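Local coordinates for outer membrane protein TP0453 (Treponema pallidum, PDB 3K8G) that alters membrane permeability at acidic pH, makes lipid vesicles more permeable in its non-lipidated form, and might take part in ligand transport, at residues 200-205 / 236-241; 162-167 / 191-196; 51-56 / 73-78; 100-105 / 129-134; 13-18 / 58-63. All blocks are in the same frame, centred on the assembly; numbering follows the deposited sequence.

Interaction 1. Residues 200-205 / 236-241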
# COMPACT_ATOMS: atom_id res chain seq x y z
N TYR A 200 -14.12 3.65 -6.75
CA TYR A 200 -12.91 3.42 -7.53
C TYR A 200 -13.23 2.57 -8.74
O TYR A 200 -13.93 1.58 -8.61
CB TYR A 200 -11.80 2.77 -6.64
CG TYR A 200 -11.05 3.84 -5.87
CD1 TYR A 200 -11.59 4.40 -4.73
CD2 TYR A 200 -9.84 4.35 -6.36
CE1 TYR A 200 -10.91 5.43 -4.03
CE2 TYR A 200 -9.17 5.38 -5.68
CZ TYR A 200 -9.69 5.89 -4.52
OH TYR A 200 -9.00 6.92 -3.88
N LEU A 201 -12.74 2.98 -9.91
CA LEU A 201 -12.76 2.16 -11.11
C LEU A 201 -11.46 1.36 -11.13
O LEU A 201 -10.42 1.92 -10.77
CB LEU A 201 -12.72 3.07 -12.35
CG LEU A 201 -14.00 3.32 -13.14
CD1 LEU A 201 -13.85 4.64 -13.89
CD2 LEU A 201 -14.31 2.17 -14.10
N TYR A 202 -11.49 0.11 -11.56
CA TYR A 202 -10.20 -0.65 -11.55
C TYR A 202 -9.99 -1.57 -12.73
O TYR A 202 -10.95 -1.93 -13.44
CB TYR A 202 -10.00 -1.41 -10.23
CG TYR A 202 -11.01 -2.48 -9.98
CD1 TYR A 202 -12.12 -2.22 -9.16
CD2 TYR A 202 -10.89 -3.75 -10.55
CE1 TYR A 202 -13.07 -3.19 -8.92
CE2 TYR A 202 -11.85 -4.72 -10.33
CZ TYR A 202 -12.93 -4.43 -9.50
OH TYR A 202 -13.87 -5.38 -9.25
N THR A 203 -8.72 -1.94 -12.94
CA THR A 203 -8.37 -3.01 -13.87
C THR A 203 -7.49 -3.90 -13.05
O THR A 203 -6.67 -3.42 -12.25
CB THR A 203 -7.48 -2.55 -15.06
OG1 THR A 203 -8.03 -1.40 -15.68
CG2 THR A 203 -7.40 -3.65 -16.11
N LEU A 204 -7.60 -5.19 -13.29
CA LEU A 204 -6.70 -6.14 -12.64
C LEU A 204 -6.33 -7.25 -13.60
O LEU A 204 -7.03 -7.52 -14.61
CB LEU A 204 -7.29 -6.68 -11.33
CG LEU A 204 -8.54 -7.58 -11.34
CD1 LEU A 204 -8.19 -9.07 -11.65
CD2 LEU A 204 -9.26 -7.50 -10.00
N SER A 205 -5.19 -7.86 -13.30
CA SER A 205 -4.76 -9.04 -13.97
C SER A 205 -4.51 -10.07 -12.88
O SER A 205 -3.90 -9.76 -11.85
CB SER A 205 -3.49 -8.72 -14.74
OG SER A 205 -3.03 -9.85 -15.44
N LEU A 236 -6.20 -13.74 -16.27
CA LEU A 236 -7.55 -13.22 -16.29
C LEU A 236 -7.49 -11.71 -16.14
O LEU A 236 -6.94 -11.20 -15.16
CB LEU A 236 -8.36 -13.82 -15.15
CG LEU A 236 -9.85 -13.44 -15.14
CD1 LEU A 236 -10.56 -14.13 -16.31
CD2 LEU A 236 -10.49 -13.78 -13.80
N ILE A 237 -8.09 -10.99 -17.09
CA ILE A 237 -8.12 -9.53 -17.07
C ILE A 237 -9.54 -9.06 -16.84
O ILE A 237 -10.46 -9.46 -17.55
CB ILE A 237 -7.62 -8.94 -18.41
CG1 ILE A 237 -6.33 -9.64 -18.86
CG2 ILE A 237 -7.53 -7.39 -18.34
CD1 ILE A 237 -5.09 -9.24 -18.09
N ILE A 238 -9.70 -8.22 -15.82
CA ILE A 238 -10.96 -7.60 -15.50
C ILE A 238 -10.75 -6.12 -15.67
O ILE A 238 -9.85 -5.53 -15.06
CB ILE A 238 -11.41 -7.92 -14.07
CG1 ILE A 238 -11.50 -9.46 -13.89
CG2 ILE A 238 -12.76 -7.22 -13.76
CD1 ILE A 238 -11.91 -9.93 -12.52
N GLU A 239 -11.55 -5.49 -16.54
CA GLU A 239 -11.48 -4.03 -16.62
C GLU A 239 -12.81 -3.35 -16.40
O GLU A 239 -13.88 -3.87 -16.75
CB GLU A 239 -10.80 -3.59 -17.92
CG GLU A 239 -11.07 -4.50 -19.10
CD GLU A 239 -9.98 -4.45 -20.17
OE1 GLU A 239 -9.19 -3.47 -20.20
OE2 GLU A 239 -9.89 -5.40 -20.97
N ASP A 240 -12.73 -2.17 -15.79
CA ASP A 240 -13.86 -1.30 -15.55
C ASP A 240 -14.72 -1.86 -14.43
O ASP A 240 -15.92 -1.64 -14.42
CB ASP A 240 -14.67 -1.07 -16.83
CG ASP A 240 -13.81 -0.59 -17.99
OD1 ASP A 240 -13.94 -1.16 -19.11
OD2 ASP A 240 -13.02 0.35 -17.78
N GLY A 241 -14.11 -2.58 -13.49
CA GLY A 241 -14.81 -2.96 -12.27
C GLY A 241 -14.98 -1.73 -11.41
O GLY A 241 -14.25 -0.74 -11.59

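Interaction 2. Residues 162-167 / 191-196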
# COMPACT_ATOMS: atom_id res chain seq x y z
N VAL A 162 -3.82 4.39 -8.04
CA VAL A 162 -3.39 3.58 -6.91
C VAL A 162 -3.00 2.20 -7.47
O VAL A 162 -3.72 1.64 -8.29
CB VAL A 162 -4.55 3.42 -5.89
CG1 VAL A 162 -4.17 2.44 -4.71
CG2 VAL A 162 -4.96 4.78 -5.33
N ALA A 163 -1.83 1.68 -7.07
CA ALA A 163 -1.35 0.38 -7.59
C ALA A 163 -1.16 -0.63 -6.47
O ALA A 163 -0.61 -0.30 -5.42
CB ALA A 163 -0.01 0.59 -8.38
N LEU A 164 -1.60 -1.88 -6.67
CA LEU A 164 -1.31 -2.91 -5.69
C LEU A 164 -0.72 -4.10 -6.42
O LEU A 164 -1.13 -4.41 -7.54
CB LEU A 164 -2.56 -3.36 -4.92
CG LEU A 164 -2.97 -2.46 -3.73
CD1 LEU A 164 -3.91 -1.39 -4.22
CD2 LEU A 164 -3.63 -3.31 -2.66
N TYR A 165 0.26 -4.73 -5.79
CA TYR A 165 0.75 -6.00 -6.30
C TYR A 165 0.61 -7.04 -5.19
O TYR A 165 1.18 -6.87 -4.10
CB TYR A 165 2.21 -5.87 -6.72
CG TYR A 165 2.76 -7.20 -7.25
CD1 TYR A 165 2.14 -7.83 -8.31
CD2 TYR A 165 3.92 -7.79 -6.70
CE1 TYR A 165 2.62 -9.03 -8.82
CE2 TYR A 165 4.41 -9.00 -7.24
CZ TYR A 165 3.73 -9.59 -8.31
OH TYR A 165 4.14 -10.79 -8.88
N ILE A 166 -0.11 -8.12 -5.47
CA ILE A 166 -0.54 -9.01 -4.36
C ILE A 166 -0.09 -10.41 -4.74
O ILE A 166 -0.55 -10.93 -5.77
CB ILE A 166 -2.08 -8.94 -4.21
CG1 ILE A 166 -2.50 -7.49 -3.91
CG2 ILE A 166 -2.62 -10.00 -3.15
CD1 ILE A 166 -3.71 -7.02 -4.76
N LYS A 167 0.81 -11.00 -3.95
CA LYS A 167 1.35 -12.31 -4.29
C LYS A 167 0.26 -13.38 -4.24
O LYS A 167 0.22 -14.24 -5.11
CB LYS A 167 2.56 -12.68 -3.38
CG LYS A 167 3.69 -11.63 -3.47
CD LYS A 167 5.07 -12.12 -3.03
CE LYS A 167 6.17 -11.06 -3.39
NZ LYS A 167 7.32 -10.94 -2.39
N LEU A 191 -3.34 -4.89 -9.50
CA LEU A 191 -4.59 -4.15 -9.38
C LEU A 191 -4.33 -2.67 -9.46
O LEU A 191 -3.50 -2.16 -8.69
CB LEU A 191 -5.26 -4.49 -8.02
CG LEU A 191 -6.51 -3.74 -7.60
CD1 LEU A 191 -7.65 -4.05 -8.60
CD2 LEU A 191 -6.88 -4.14 -6.17
N TYR A 192 -5.05 -1.98 -10.35
CA TYR A 192 -4.83 -0.53 -10.60
C TYR A 192 -6.19 0.17 -10.51
O TYR A 192 -7.13 -0.26 -11.21
CB TYR A 192 -4.18 -0.30 -11.99
CG TYR A 192 -2.91 -1.13 -12.10
CD1 TYR A 192 -1.73 -0.69 -11.48
CD2 TYR A 192 -2.90 -2.35 -12.78
CE1 TYR A 192 -0.54 -1.49 -11.54
CE2 TYR A 192 -1.71 -3.14 -12.84
CZ TYR A 192 -0.56 -2.68 -12.21
OH TYR A 192 0.62 -3.45 -12.25
N LEU A 193 -6.29 1.16 -9.62
CA LEU A 193 -7.58 1.81 -9.30
C LEU A 193 -7.50 3.30 -9.48
O LEU A 193 -6.45 3.91 -9.26
CB LEU A 193 -8.03 1.49 -7.86
CG LEU A 193 -7.87 0.04 -7.36
CD1 LEU A 193 -6.62 -0.16 -6.50
CD2 LEU A 193 -9.11 -0.48 -6.59
N THR A 194 -8.63 3.92 -9.85
CA THR A 194 -8.64 5.38 -9.96
C THR A 194 -10.01 5.90 -9.47
O THR A 194 -11.05 5.28 -9.70
CB THR A 194 -8.30 5.82 -11.43
OG1 THR A 194 -7.93 7.20 -11.45
CG2 THR A 194 -9.47 5.59 -12.36
N ALA A 195 -9.97 6.98 -8.71
CA ALA A 195 -11.15 7.45 -7.99
C ALA A 195 -12.13 8.05 -8.98
O ALA A 195 -11.73 8.77 -9.90
CB ALA A 195 -10.77 8.46 -6.95
N ARG A 196 -13.41 7.69 -8.82
CA ARG A 196 -14.53 8.40 -9.46
C ARG A 196 -15.57 8.68 -8.38
O ARG A 196 -16.19 7.75 -7.88
CB ARG A 196 -15.19 7.54 -10.53
CG ARG A 196 -14.35 7.23 -11.75
CD ARG A 196 -14.25 8.41 -12.70
NE ARG A 196 -13.14 8.23 -13.64
CZ ARG A 196 -13.28 7.86 -14.91
NH1 ARG A 196 -14.49 7.64 -15.44
NH2 ARG A 196 -12.18 7.71 -15.66
O HOH W 1 0.88 -4.57 -9.55

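Interaction 3. Residues 51-56 / 73-78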
# COMPACT_ATOMS: atom_id res chain seq x y z
N VAL A 51 0.31 12.78 6.30
CA VAL A 51 -0.30 12.50 4.99
C VAL A 51 -0.64 13.79 4.26
O VAL A 51 -0.40 13.88 3.06
CB VAL A 51 -1.54 11.55 5.07
CG1 VAL A 51 -2.05 11.20 3.68
CG2 VAL A 51 -1.15 10.28 5.71
N ASP A 52 -1.15 14.79 4.99
CA ASP A 52 -1.48 16.10 4.39
C ASP A 52 -0.28 16.84 3.80
O ASP A 52 -0.45 17.74 2.98
CB ASP A 52 -2.25 16.99 5.39
CG ASP A 52 -3.61 16.38 5.77
OD1 ASP A 52 -4.19 16.79 6.79
OD2 ASP A 52 -4.11 15.50 5.04
N ARG A 53 0.93 16.42 4.18
CA ARG A 53 2.17 16.97 3.61
C ARG A 53 2.93 15.99 2.67
O ARG A 53 4.09 16.23 2.33
CB ARG A 53 3.10 17.40 4.75
CG ARG A 53 2.52 18.56 5.62
CD ARG A 53 3.60 19.25 6.42
NE ARG A 53 4.45 20.06 5.55
CZ ARG A 53 4.29 21.36 5.32
NH1 ARG A 53 3.31 22.04 5.91
NH2 ARG A 53 5.13 21.97 4.49
N THR A 54 2.27 14.91 2.26
CA THR A 54 2.90 13.82 1.48
C THR A 54 2.39 13.83 0.04
O THR A 54 1.19 14.01 -0.18
CB THR A 54 2.58 12.49 2.16
OG1 THR A 54 3.08 12.54 3.50
CG2 THR A 54 3.21 11.26 1.43
N THR A 55 3.28 13.66 -0.94
CA THR A 55 2.84 13.57 -2.33
C THR A 55 2.57 12.12 -2.74
O THR A 55 1.66 11.87 -3.56
CB THR A 55 3.82 14.24 -3.34
OG1 THR A 55 5.11 13.67 -3.19
CG2 THR A 55 3.95 15.76 -3.06
N ALA A 56 3.33 11.17 -2.18
CA ALA A 56 3.18 9.75 -2.55
C ALA A 56 3.59 8.83 -1.41
O ALA A 56 4.53 9.13 -0.67
CB ALA A 56 4.02 9.44 -3.80
N SER A 73 7.05 10.37 0.29
CA SER A 73 7.81 11.51 -0.24
C SER A 73 6.93 12.71 0.01
O SER A 73 5.74 12.66 -0.31
CB SER A 73 8.05 11.40 -1.75
OG SER A 73 8.66 10.16 -2.04
N GLY A 74 7.50 13.76 0.58
CA GLY A 74 6.72 14.96 0.85
C GLY A 74 7.61 16.11 1.30
O GLY A 74 8.79 16.18 0.96
N SER A 75 7.01 17.00 2.08
CA SER A 75 7.71 18.20 2.59
C SER A 75 7.47 18.20 4.09
O SER A 75 6.35 18.39 4.55
CB SER A 75 7.12 19.45 1.94
OG SER A 75 7.84 20.61 2.34
N TYR A 76 8.52 17.89 4.84
CA TYR A 76 8.39 17.72 6.28
C TYR A 76 9.38 18.64 7.02
O TYR A 76 10.31 18.15 7.68
CB TYR A 76 8.61 16.27 6.67
CG TYR A 76 7.83 15.25 5.83
CD1 TYR A 76 6.45 15.18 5.91
CD2 TYR A 76 8.49 14.37 4.97
CE1 TYR A 76 5.73 14.26 5.17
CE2 TYR A 76 7.78 13.43 4.23
CZ TYR A 76 6.42 13.38 4.34
OH TYR A 76 5.69 12.45 3.62
N PRO A 77 9.18 19.97 6.91
CA PRO A 77 10.05 20.95 7.57
C PRO A 77 10.07 20.82 9.09
O PRO A 77 9.14 20.29 9.68
CB PRO A 77 9.45 22.31 7.18
CG PRO A 77 8.50 22.06 6.09
CD PRO A 77 8.05 20.61 6.21
N TYR A 78 11.12 21.32 9.72
CA TYR A 78 11.28 21.29 11.18
C TYR A 78 10.08 21.88 11.93
O TYR A 78 9.68 21.37 12.97
CB TYR A 78 12.56 22.02 11.59
CG TYR A 78 12.80 22.06 13.09
CD1 TYR A 78 12.73 23.26 13.80
CD2 TYR A 78 13.09 20.89 13.79
CE1 TYR A 78 12.96 23.29 15.18
CE2 TYR A 78 13.32 20.91 15.15
CZ TYR A 78 13.26 22.11 15.84
OH TYR A 78 13.48 22.10 17.20

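Interaction 4. Residues 100-105 / 129-134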
# COMPACT_ATOMS: atom_id res chain seq x y z
N ILE A 100 19.55 11.07 13.48
CA ILE A 100 18.11 10.87 13.28
C ILE A 100 17.30 10.58 14.56
O ILE A 100 17.71 9.78 15.42
CB ILE A 100 17.85 9.75 12.23
CG1 ILE A 100 18.40 10.17 10.87
CG2 ILE A 100 16.34 9.41 12.10
CD1 ILE A 100 18.82 9.01 9.99
N THR A 101 16.14 11.21 14.67
CA THR A 101 15.23 10.91 15.77
C THR A 101 14.18 9.87 15.36
O THR A 101 13.65 9.93 14.25
CB THR A 101 14.55 12.19 16.28
OG1 THR A 101 15.54 13.21 16.43
CG2 THR A 101 13.87 11.95 17.62
N TYR A 102 13.88 8.93 16.26
CA TYR A 102 12.82 7.94 16.05
C TYR A 102 11.72 8.26 17.02
O TYR A 102 12.00 8.52 18.19
CB TYR A 102 13.29 6.51 16.42
CG TYR A 102 14.41 5.91 15.60
CD1 TYR A 102 15.15 6.69 14.72
CD2 TYR A 102 14.76 4.58 15.76
CE1 TYR A 102 16.19 6.14 13.99
CE2 TYR A 102 15.80 4.02 15.02
CZ TYR A 102 16.50 4.81 14.15
OH TYR A 102 17.53 4.29 13.42
N TYR A 103 10.47 8.18 16.57
CA TYR A 103 9.31 8.26 17.45
C TYR A 103 8.60 6.91 17.53
O TYR A 103 8.33 6.25 16.50
CB TYR A 103 8.38 9.38 16.98
CG TYR A 103 9.08 10.73 16.85
CD1 TYR A 103 9.22 11.57 17.95
CD2 TYR A 103 9.62 11.14 15.63
CE1 TYR A 103 9.87 12.81 17.85
CE2 TYR A 103 10.27 12.38 15.51
CZ TYR A 103 10.38 13.20 16.63
OH TYR A 103 11.01 14.42 16.53
N GLU A 104 8.32 6.46 18.75
CA GLU A 104 7.71 5.15 18.97
C GLU A 104 6.44 5.27 19.75
O GLU A 104 6.36 6.08 20.69
CB GLU A 104 8.68 4.21 19.73
CG GLU A 104 10.05 4.04 19.02
CD GLU A 104 10.85 2.82 19.50
OE1 GLU A 104 10.93 2.59 20.73
OE2 GLU A 104 11.39 2.10 18.64
N SER A 105 5.46 4.46 19.38
CA SER A 105 4.23 4.29 20.15
C SER A 105 3.88 2.80 20.21
O SER A 105 4.58 1.97 19.62
CB SER A 105 3.08 5.12 19.55
OG SER A 105 2.77 4.71 18.21
N ARG A 129 12.34 -3.34 13.25
CA ARG A 129 12.95 -2.19 13.94
C ARG A 129 13.23 -1.06 12.94
O ARG A 129 13.68 -1.30 11.82
CB ARG A 129 14.28 -2.63 14.61
CG ARG A 129 14.10 -3.67 15.80
CD ARG A 129 15.48 -4.18 16.41
NE ARG A 129 16.28 -4.86 15.40
CZ ARG A 129 17.24 -4.31 14.66
NH1 ARG A 129 17.68 -3.08 14.87
NH2 ARG A 129 17.79 -5.03 13.70
N MET A 130 12.92 0.18 13.36
CA MET A 130 13.09 1.36 12.50
C MET A 130 14.54 1.46 12.02
O MET A 130 14.78 1.73 10.84
CB MET A 130 12.62 2.64 13.24
CG MET A 130 12.83 3.96 12.47
SD MET A 130 11.87 3.92 10.95
CE MET A 130 10.20 3.95 11.63
N SER A 131 15.53 1.21 12.89
CA SER A 131 16.91 1.34 12.40
C SER A 131 17.27 0.35 11.30
O SER A 131 18.13 0.63 10.45
CB SER A 131 17.97 1.32 13.54
OG SER A 131 18.43 0.03 13.76
N LYS A 132 16.58 -0.80 11.27
CA LYS A 132 16.79 -1.76 10.18
C LYS A 132 16.19 -1.26 8.87
O LYS A 132 16.82 -1.38 7.80
CB LYS A 132 16.28 -3.16 10.55
CG LYS A 132 16.54 -4.19 9.50
CD LYS A 132 16.25 -5.62 10.02
CE LYS A 132 16.67 -6.64 8.96
NZ LYS A 132 15.96 -7.91 9.17
N MET A 133 14.97 -0.70 8.94
CA MET A 133 14.38 -0.05 7.76
C MET A 133 15.24 1.09 7.25
O MET A 133 15.52 1.18 6.04
CB MET A 133 13.00 0.47 8.05
CG MET A 133 12.36 1.12 6.82
SD MET A 133 10.61 1.40 7.14
CE MET A 133 10.16 2.23 5.55
N LEU A 134 15.69 1.95 8.17
CA LEU A 134 16.55 3.08 7.80
C LEU A 134 17.88 2.66 7.17
O LEU A 134 18.40 3.37 6.32
CB LEU A 134 16.78 4.05 8.97
CG LEU A 134 15.52 4.77 9.44
CD1 LEU A 134 15.83 5.66 10.64
CD2 LEU A 134 14.85 5.59 8.31
O HOH W 2 11.98 0.56 16.27

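Interaction 5. Residues 13-18 / 58-63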
# COMPACT_ATOMS: atom_id res chain seq x y z
N GLY A 13 12.94 -0.19 -2.41
CA GLY A 13 14.07 -0.87 -1.75
C GLY A 13 14.10 -0.58 -0.26
O GLY A 13 14.65 -1.37 0.50
N VAL A 14 13.49 0.54 0.14
CA VAL A 14 13.43 0.90 1.57
C VAL A 14 12.34 0.15 2.34
O VAL A 14 12.56 -0.33 3.45
CB VAL A 14 13.25 2.43 1.81
CG1 VAL A 14 13.14 2.74 3.34
CG2 VAL A 14 14.37 3.25 1.15
N VAL A 15 11.14 0.02 1.76
CA VAL A 15 10.08 -0.75 2.45
C VAL A 15 10.45 -2.25 2.52
O VAL A 15 10.01 -2.96 3.42
CB VAL A 15 8.65 -0.51 1.88
CG1 VAL A 15 8.31 1.02 1.98
CG2 VAL A 15 8.53 -0.98 0.41
N GLY A 16 11.23 -2.72 1.56
CA GLY A 16 11.85 -4.04 1.66
C GLY A 16 11.31 -5.09 0.73
O GLY A 16 10.18 -5.02 0.27
N SER A 17 12.15 -6.10 0.48
CA SER A 17 11.82 -7.33 -0.23
C SER A 17 11.01 -8.33 0.58
O SER A 17 11.10 -8.36 1.78
CB SER A 17 13.17 -8.06 -0.56
OG SER A 17 13.69 -7.41 -1.66
N GLY A 18 10.33 -9.22 -0.13
CA GLY A 18 9.66 -10.37 0.45
C GLY A 18 8.26 -10.08 1.00
O GLY A 18 7.74 -10.87 1.78
N TYR A 58 4.53 4.74 -0.50
CA TYR A 58 4.92 3.41 -0.97
C TYR A 58 4.77 2.48 0.22
O TYR A 58 5.18 2.84 1.33
CB TYR A 58 6.39 3.44 -1.40
CG TYR A 58 6.68 4.44 -2.47
CD1 TYR A 58 6.75 4.04 -3.81
CD2 TYR A 58 6.85 5.79 -2.17
CE1 TYR A 58 7.01 4.96 -4.82
CE2 TYR A 58 7.09 6.73 -3.19
CZ TYR A 58 7.17 6.30 -4.51
OH TYR A 58 7.42 7.21 -5.52
N GLY A 59 4.16 1.31 0.04
CA GLY A 59 3.92 0.47 1.18
C GLY A 59 4.23 -0.99 0.89
O GLY A 59 4.14 -1.43 -0.24
N ALA A 60 4.52 -1.74 1.94
CA ALA A 60 4.70 -3.18 1.86
C ALA A 60 4.02 -3.79 3.11
O ALA A 60 4.24 -3.30 4.24
CB ALA A 60 6.17 -3.52 1.83
N PHE A 61 3.18 -4.79 2.90
CA PHE A 61 2.58 -5.55 4.03
C PHE A 61 3.22 -6.94 4.13
O PHE A 61 3.31 -7.67 3.12
CB PHE A 61 1.08 -5.72 3.80
CG PHE A 61 0.46 -6.69 4.79
CD1 PHE A 61 0.37 -6.35 6.12
CD2 PHE A 61 0.04 -7.94 4.38
CE1 PHE A 61 -0.19 -7.26 7.06
CE2 PHE A 61 -0.50 -8.84 5.29
CZ PHE A 61 -0.60 -8.48 6.64
N PHE A 62 3.64 -7.31 5.34
CA PHE A 62 4.25 -8.63 5.61
C PHE A 62 3.35 -9.46 6.52
O PHE A 62 3.18 -9.11 7.69
CB PHE A 62 5.63 -8.45 6.26
CG PHE A 62 6.62 -7.71 5.39
CD1 PHE A 62 7.56 -8.42 4.65
CD2 PHE A 62 6.60 -6.32 5.31
CE1 PHE A 62 8.48 -7.77 3.84
CE2 PHE A 62 7.50 -5.66 4.47
CZ PHE A 62 8.45 -6.41 3.75
N ALA A 63 2.77 -10.54 6.00
CA ALA A 63 1.78 -11.29 6.74
C ALA A 63 2.37 -11.99 7.98
O ALA A 63 1.72 -12.04 9.03
CB ALA A 63 1.13 -12.35 5.84

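Interaction 1. Residues 200-205 / 236-241
Asp240 and Gly241 face Tyr202 in a G1 beta bulge, which shifts the register of two antiparallel strands by one residue. Gly241 N donates to Tyr202 O (3.2 Å) and Asp240 N reaches the same oxygen only weakly, while Tyr202 N returns a bond to Gly241 O (2.9 Å). Asp240 adopts the left-handed backbone conformation (phi 74°) of the first bulge position. Glycine suits the next place: a CB here would run into Tyr202 CZ, and without one the ring face lies against CA, 3.8 Å from the centroid in a CH-pi contact. Tyr202 CG sits between the backbone N and the carbonyl carbon (chi1 64°), on the Gly241 side, and the ring beyond it covers the glycine. Beyond the bulge Leu204 N bonds Ile238 O (2.9 Å) and Ile238 N bonds Leu204 O. Leu204 and Ile238 lie side by side on the face that also carries Tyr202, CD1 to CD1 3.9 Å. On the other face the methyl CG2 of Thr203 rests on Glu239 CB at 3.9 Å, while the Glu239 carboxylate bonds His230. The G1 bulge is a common irregularity of antiparallel sheets, here where strand 235-244 changes direction in the U-shaped half-barrel.

Interaction 2. Residues 162-167 / 191-196
The Tyr192 ring meets the methyl of Ala163, whose CB lies 3.8 Å from both CD1 and CE1. Arg148 makes a cation-pi contact with this ring, and Phe149 of helix 147-153 packs on both Tyr192 and Ala163; alanine, with only CB, lets both the Tyr192 ring and Phe149 come against it. At the far end of the ring a water donates both to Tyr192 OH (2.9 Å) and to Leu164 O (2.8 Å), and the hydroxyl is also hydrogen-bonded to Glu190. Leu164 O thus has two donors, the water and Leu191 N (3.0 Å). The pairing is antiparallel and without a bulge: Val162 and Leu193 exchange two backbone bonds, as do Leu164 and Leu191, the shortest being Leu164 N to Leu191 O at 2.8 Å. Branched aliphatic residues fill the face away from Tyr192. There Leu193 CD1 touches both Leu164 CD1 (3.7 Å) and Val162 CG1 (4.0 Å). The pair therefore separates its chemistry by face: between the two strands, the side chains on the leucine side make purely apolar contacts, whereas the tyrosine side holds an aromatic, charged and water-linked cluster. The buried carbonyl of Leu164 gains its second donor from the latter.

Interaction 3. Residues 51-56 / 73-78
Thr54 and Tyr76 cross obliquely at the open end of a beta hairpin, where strand 54-62 begins and strand 67-74 ends, beside a classic beta bulge. Thr54 OG1 meets the Tyr76 ring at its edge, in the ring plane, and accepts the hydroxyl proton, Tyr76 OH to Thr54 OG1 2.6 Å. Threonine suits this place because OG1, anti to the carbonyl carbon (chi1 -59°), can take that proton and give its own to Ile50 O in the preceding helix, while CG2 packs on Ser73 O. In the bulge Thr55 and Ala56 both face Ser73. Thr55 N bonds Ser73 O at 2.7 Å, Ala56 N reaches it weakly, and Ser73 N returns a bond to Ala56 O (3.0 Å). Gly74, without a side chain, lets the backbones come close, its CA 4.0 Å from Thr54 CA, and Ser75 N bonds Arg53 O.

Arg53 and Pro77 reach toward each other tip to tip, with the pyrrolidine CD 3.7 Å from NH2; Pro77 is at the N-cap position just before a helix. The arginine chain bends at chi3 (72°), and its CB lies 4.1 Å from Tyr76 CE1. NE donates to Ser75 O at 2.7 Å, the oxygen almost exactly in the guanidinium plane while NE stands 29° out of the carbonyl plane.

Interaction 4. Residues 100-105 / 129-134
Glu104 and Met130 are joined through a water that donates to Glu104 OE2 (2.9 Å) and accepts from Met130 N (3.1 Å). That N-H belongs to the first turn of helix 130-135, whose opening amides have no carbonyl of a preceding helical turn to bond, so a water backed by a carboxylate is a fitting partner. The helix, inferred to be amphipathic, lies against strand 101-104 at one end of the half-barrel's beta structure, and the remaining contact is apolar. Tyr102 carries it. A chi2 of 11° sets a ring face toward Met130, whose CG sits over the centre of that face, 3.8 Å from the centroid in a CH-pi contact. Methionine suits the place because its flexible chain, bent at chi2 and chi3, can lay a methylene on the ring and then turn its sulfur end away. Ser131 CB lies at the edge of the ring, in its plane. Leu134 rests on Pro113 of strand 108-114 and Cys119 of strand 117-123. Tyr102 and Leu134 reach toward each other tip to tip, CE1 to CD1 3.4 Å, and Ile100 CG2, near the plane of the tyrosine ring, touches the same Leu134 CD1 at 4.1 Å.

Interaction 5. Residues 13-18 / 58-63
Helix 11-15 ends at Val15, directly above Ala60 of strand 54-62 with their CA atoms 5.9 Å apart, and Gly16 breaks it with a phi of 110° that turns the chain to run on past Phe62, at 40° to the strand. Glycine suits this turn because at such backbone angles a CB would collide with Val15 O. Val15 itself sets its two methyls on successive points of the strand. CG1, anti to the carbonyl carbon (chi1 -58°), lies 3.7 Å from Tyr58 O, and CG2 rests on Ala60 CB, also at 3.7 Å. The short alanine admits the valine close to the backbone. The contact thus seats the first of the protein's inferred amphipathic helices on a strand of the U-shaped beta-half-barrel, with Phe71 of the adjoining strand also touching Val15. Phe62 lies beneath the turn. Its rim points at backbone carbonyls: Ser17 O lies in the ring plane, 3.4 Å from CE1, and Val15 O lies near that plane, 3.8 Å from CZ. Aromatic C-H groups carry a slight positive charge, so oxygens at the edge are favourable neighbours. Gly18, at positive phi, brings its carbonyl carbon to 3.7 Å from Phe62 CE1. Arg69 makes a cation-pi contact with the Phe62 ring and also hydrogen-bonds Val15 O, while Gly16 O is bonded by the hydroxyl of Tyr22.

In the fold
Interactions 1 and 2 are neighbours, their centres 9 Å apart, because strands 189-196 and 199-207 pair directly: Leu201 O meets Thr194 N at 2.8 Å. Toward the other end of the beta structure lies interaction 4, about 37 Å from interaction 1 between centres and on the opposite side of the chain's centre. Interactions 3 and 5 share strand 54-62, and their segments alternate along the chain; both close before 4, 2 and 1 follow in that order. Met133 of 129-134 touches Val14 and Val15, linking interactions 4 and 5. The contacts are spread along much of the beta structure. The helix leading into interaction 3 is among those that move when the cavity opens; those of 4 and 5 are not.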